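Local coordinates for protein esterase (Thermotoga maritima, PDB 3DOH) that probably hydrolyses carboxylic esters, as a thermostable esterase that joins an immunoglobulin-like domain to an alpha/beta-hydrolase domain, at residues T10-V15 with K21-V26. Numbering follows the deposited sequence.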
ATOM      1  N   THR A  10      11.751  33.745  10.511  1.00 32.23           N
ATOM      2  CA  THR A  10      10.454  34.225  10.869  1.00 30.89           C
ATOM      3  C   THR A  10       9.451  33.120  10.596  1.00 30.36           C
ATOM      4  O   THR A  10       9.385  32.567   9.502  1.00 30.51           O
ATOM      5  CB  THR A  10      10.095  35.442  10.041  1.00 31.17           C
ATOM      6  OG1 THR A  10      11.173  36.384  10.060  1.00 30.04           O
ATOM      7  CG2 THR A  10       8.852  36.087  10.590  1.00 31.69           C
ATOM      8  N   LEU A  11       8.707  32.785  11.629  1.00 29.59           N
ATOM      9  CA  LEU A  11       7.622  31.842  11.568  1.00 28.99           C
ATOM     10  C   LEU A  11       6.406  32.473  10.930  1.00 28.79           C
ATOM     11  O   LEU A  11       5.905  33.468  11.435  1.00 29.34           O
ATOM     12  CB  LEU A  11       7.287  31.452  12.997  1.00 28.84           C
ATOM     13  CG  LEU A  11       8.006  30.225  13.556  1.00 29.03           C
ATOM     14  CD1 LEU A  11       9.366  30.044  12.914  1.00 28.22           C
ATOM     15  CD2 LEU A  11       8.049  30.245  15.089  1.00 25.49           C
ATOM     16  N   ILE A  12       5.929  31.928   9.820  1.00 28.45           N
ATOM     17  CA  ILE A  12       4.702  32.443   9.228  1.00 28.89           C
ATOM     18  C   ILE A  12       3.518  31.571   9.684  1.00 29.68           C
ATOM     19  O   ILE A  12       3.517  30.330   9.457  1.00 30.39           O
ATOM     20  CB  ILE A  12       4.765  32.500   7.675  1.00 28.85           C
ATOM     21  CG1 ILE A  12       6.119  33.017   7.180  1.00 28.26           C
ATOM     22  CG2 ILE A  12       3.591  33.325   7.114  1.00 27.88           C
ATOM     23  CD1 ILE A  12       6.395  34.495   7.538  1.00 27.25           C
ATOM     24  N   THR A  13       2.543  32.206  10.347  1.00 29.26           N
ATOM     25  CA  THR A  13       1.292  31.560  10.734  1.00 29.38           C
ATOM     26  C   THR A  13       0.182  32.140   9.926  1.00 29.29           C
ATOM     27  O   THR A  13       0.258  33.293   9.468  1.00 29.54           O
ATOM     28  CB  THR A  13       0.891  31.714  12.255  1.00 30.22           C
ATOM     29  OG1 THR A  13       0.629  33.092  12.590  1.00 32.33           O
ATOM     30  CG2 THR A  13       1.962  31.141  13.197  1.00 30.82           C
ATOM     31  N   LYS A  14      -0.873  31.346   9.765  1.00 28.68           N
ATOM     32  CA  LYS A  14      -2.000  31.739   8.971  1.00 28.13           C
ATOM     33  C   LYS A  14      -3.210  31.046   9.595  1.00 28.37           C
ATOM     34  O   LYS A  14      -3.083  29.916  10.132  1.00 29.04           O
ATOM     35  CB  LYS A  14      -1.743  31.243   7.562  1.00 28.15           C
ATOM     36  CG  LYS A  14      -2.757  31.648   6.537  1.00 30.24           C
ATOM     37  CD  LYS A  14      -2.806  30.592   5.472  1.00 33.14           C
ATOM     38  CE  LYS A  14      -3.215  31.149   4.140  1.00 35.64           C
ATOM     39  NZ  LYS A  14      -2.078  31.879   3.515  1.00 37.13           N
ATOM     40  N   VAL A  15      -4.382  31.667   9.543  1.00 27.54           N
ATOM     41  CA  VAL A  15      -5.526  31.012  10.173  1.00 27.71           C
ATOM     42  C   VAL A  15      -6.230  30.104   9.155  1.00 28.57           C
ATOM     43  O   VAL A  15      -6.807  30.595   8.147  1.00 28.74           O
ATOM     44  CB  VAL A  15      -6.520  32.013  10.856  1.00 27.87           C
ATOM     45  CG1 VAL A  15      -7.645  31.274  11.577  1.00 25.54           C
ATOM     46  CG2 VAL A  15      -5.786  32.951  11.826  1.00 27.11           C
ATOM     47  N   LYS A  21      -2.111  27.902  12.117  1.00 25.89           N
ATOM     48  CA  LYS A  21      -1.038  26.953  11.947  1.00 26.11           C
ATOM     49  C   LYS A  21       0.157  27.730  11.461  1.00 26.11           C
ATOM     50  O   LYS A  21       0.015  28.754  10.779  1.00 25.83           O
ATOM     51  CB  LYS A  21      -1.344  25.909  10.881  1.00 26.41           C
ATOM     52  CG  LYS A  21      -2.607  25.006  10.993  1.00 27.67           C
ATOM     53  CD  LYS A  21      -2.555  23.982   9.829  1.00 26.47           C
ATOM     54  CE  LYS A  21      -3.661  22.981   9.870  1.00 28.63           C
ATOM     55  NZ  LYS A  21      -3.528  22.081  11.036  1.00 33.31           N
ATOM     56  N   VAL A  22       1.339  27.235  11.800  1.00 26.14           N
ATOM     57  CA  VAL A  22       2.565  27.718  11.190  1.00 26.52           C
ATOM     58  C   VAL A  22       2.684  27.040   9.805  1.00 26.89           C
ATOM     59  O   VAL A  22       2.866  25.812   9.721  1.00 25.65           O
ATOM     60  CB  VAL A  22       3.815  27.341  12.014  1.00 26.07           C
ATOM     61  CG1 VAL A  22       5.007  28.045  11.462  1.00 24.93           C
ATOM     62  CG2 VAL A  22       3.654  27.697  13.454  1.00 27.36           C
ATOM     63  N   CYS A  23       2.614  27.856   8.750  1.00 27.52           N
ATOM     64  CA  CYS A  23       2.578  27.378   7.372  1.00 28.84           C
ATOM     65  C   CYS A  23       3.885  27.657   6.647  1.00 29.47           C
ATOM     66  O   CYS A  23       4.201  27.019   5.651  1.00 29.35           O
ATOM     67  CB  CYS A  23       1.407  28.004   6.612  1.00 28.35           C
ATOM     68  SG  CYS A  23       1.563  29.769   6.403  1.00 32.30           S
ATOM     69  N   ALA A  24       4.664  28.610   7.130  1.00 30.59           N
ATOM     70  CA  ALA A  24       5.948  28.804   6.481  1.00 31.66           C
ATOM     71  C   ALA A  24       7.009  29.321   7.435  1.00 32.36           C
ATOM     72  O   ALA A  24       6.703  29.802   8.520  1.00 33.52           O
ATOM     73  CB  ALA A  24       5.806  29.691   5.276  1.00 31.01           C
ATOM     74  N   VAL A  25       8.257  29.156   7.042  1.00 32.32           N
ATOM     75  CA  VAL A  25       9.367  29.720   7.748  1.00 32.32           C
ATOM     76  C   VAL A  25      10.116  30.520   6.695  1.00 32.34           C
ATOM     77  O   VAL A  25      10.440  29.999   5.619  1.00 31.58           O
ATOM     78  CB  VAL A  25      10.247  28.601   8.349  1.00 32.36           C
ATOM     79  CG1 VAL A  25      11.624  29.107   8.626  1.00 31.63           C
ATOM     80  CG2 VAL A  25       9.618  28.041   9.609  1.00 32.67           C
ATOM     81  N   VAL A  26      10.343  31.792   6.996  1.00 33.06           N
ATOM     82  CA  VAL A  26      11.104  32.685   6.112  1.00 34.41           C
ATOM     83  C   VAL A  26      12.451  33.090   6.725  1.00 35.47           C
ATOM     84  O   VAL A  26      12.515  33.633   7.837  1.00 35.67           O
ATOM     85  CB  VAL A  26      10.303  33.966   5.776  1.00 34.54           C
ATOM     86  CG1 VAL A  26      11.166  34.974   5.075  1.00 33.04           C
ATOM     87  CG2 VAL A  26       9.090  33.640   4.905  1.00 35.07           C
TER
HETATM   88  O   HOH W   1      12.875  36.182   8.148  1.00 33.27           O
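Ile12 sets its CG1 branch anti to its own carbonyl carbon (chi1 -42°), which sends that arm along the sheet to Val26, while CG2, anti to the backbone N, heads toward Cys23. Ile12 CG1 meets Val26 CG2 at 3.8 Å, the two side chains crossing at a slant, and Ile12 CG2 lies 4.2 Å from Cys23 SG. The small methyl of Ala24 lies against Ile12 CB and CG1, so a branched residue fits over a short one. Cys23 holds SG between its backbone N and carbonyl carbon (chi1 66°), which brings the sulfur to 3.8 Å from Lys14 CB; the lysine chain then leads away to a sulfate ion. On the other face Leu11 CD1 runs beside Val25 CG2, and the methyls of Thr13 and Val22 meet. Thr13 turns its hydroxyl to Glu20, keeping its methyl for this apolar side.

The backbone pairs antiparallel, but Ile12 O accepts two N-H groups: Cys23 N at 2.7 Å, in the carbonyl plane, and Ala24 N at 3.1 Å, tilted from it. Beyond this point the register slips by one, and Lys14 pairs with Lys21. At the far end a water bridges Thr10 OG1 and Val26 O, a polar residue suiting this partly exposed position. Strand 129-139 continues the sheet beside 10-15, and strand 80-85 continues it beside 21-26. Cys23 and Ala24 together face Ile12 through those two bonds to its carbonyl, a classic beta bulge, here set in a beta hairpin of the immunoglobulin-like N-terminal domain.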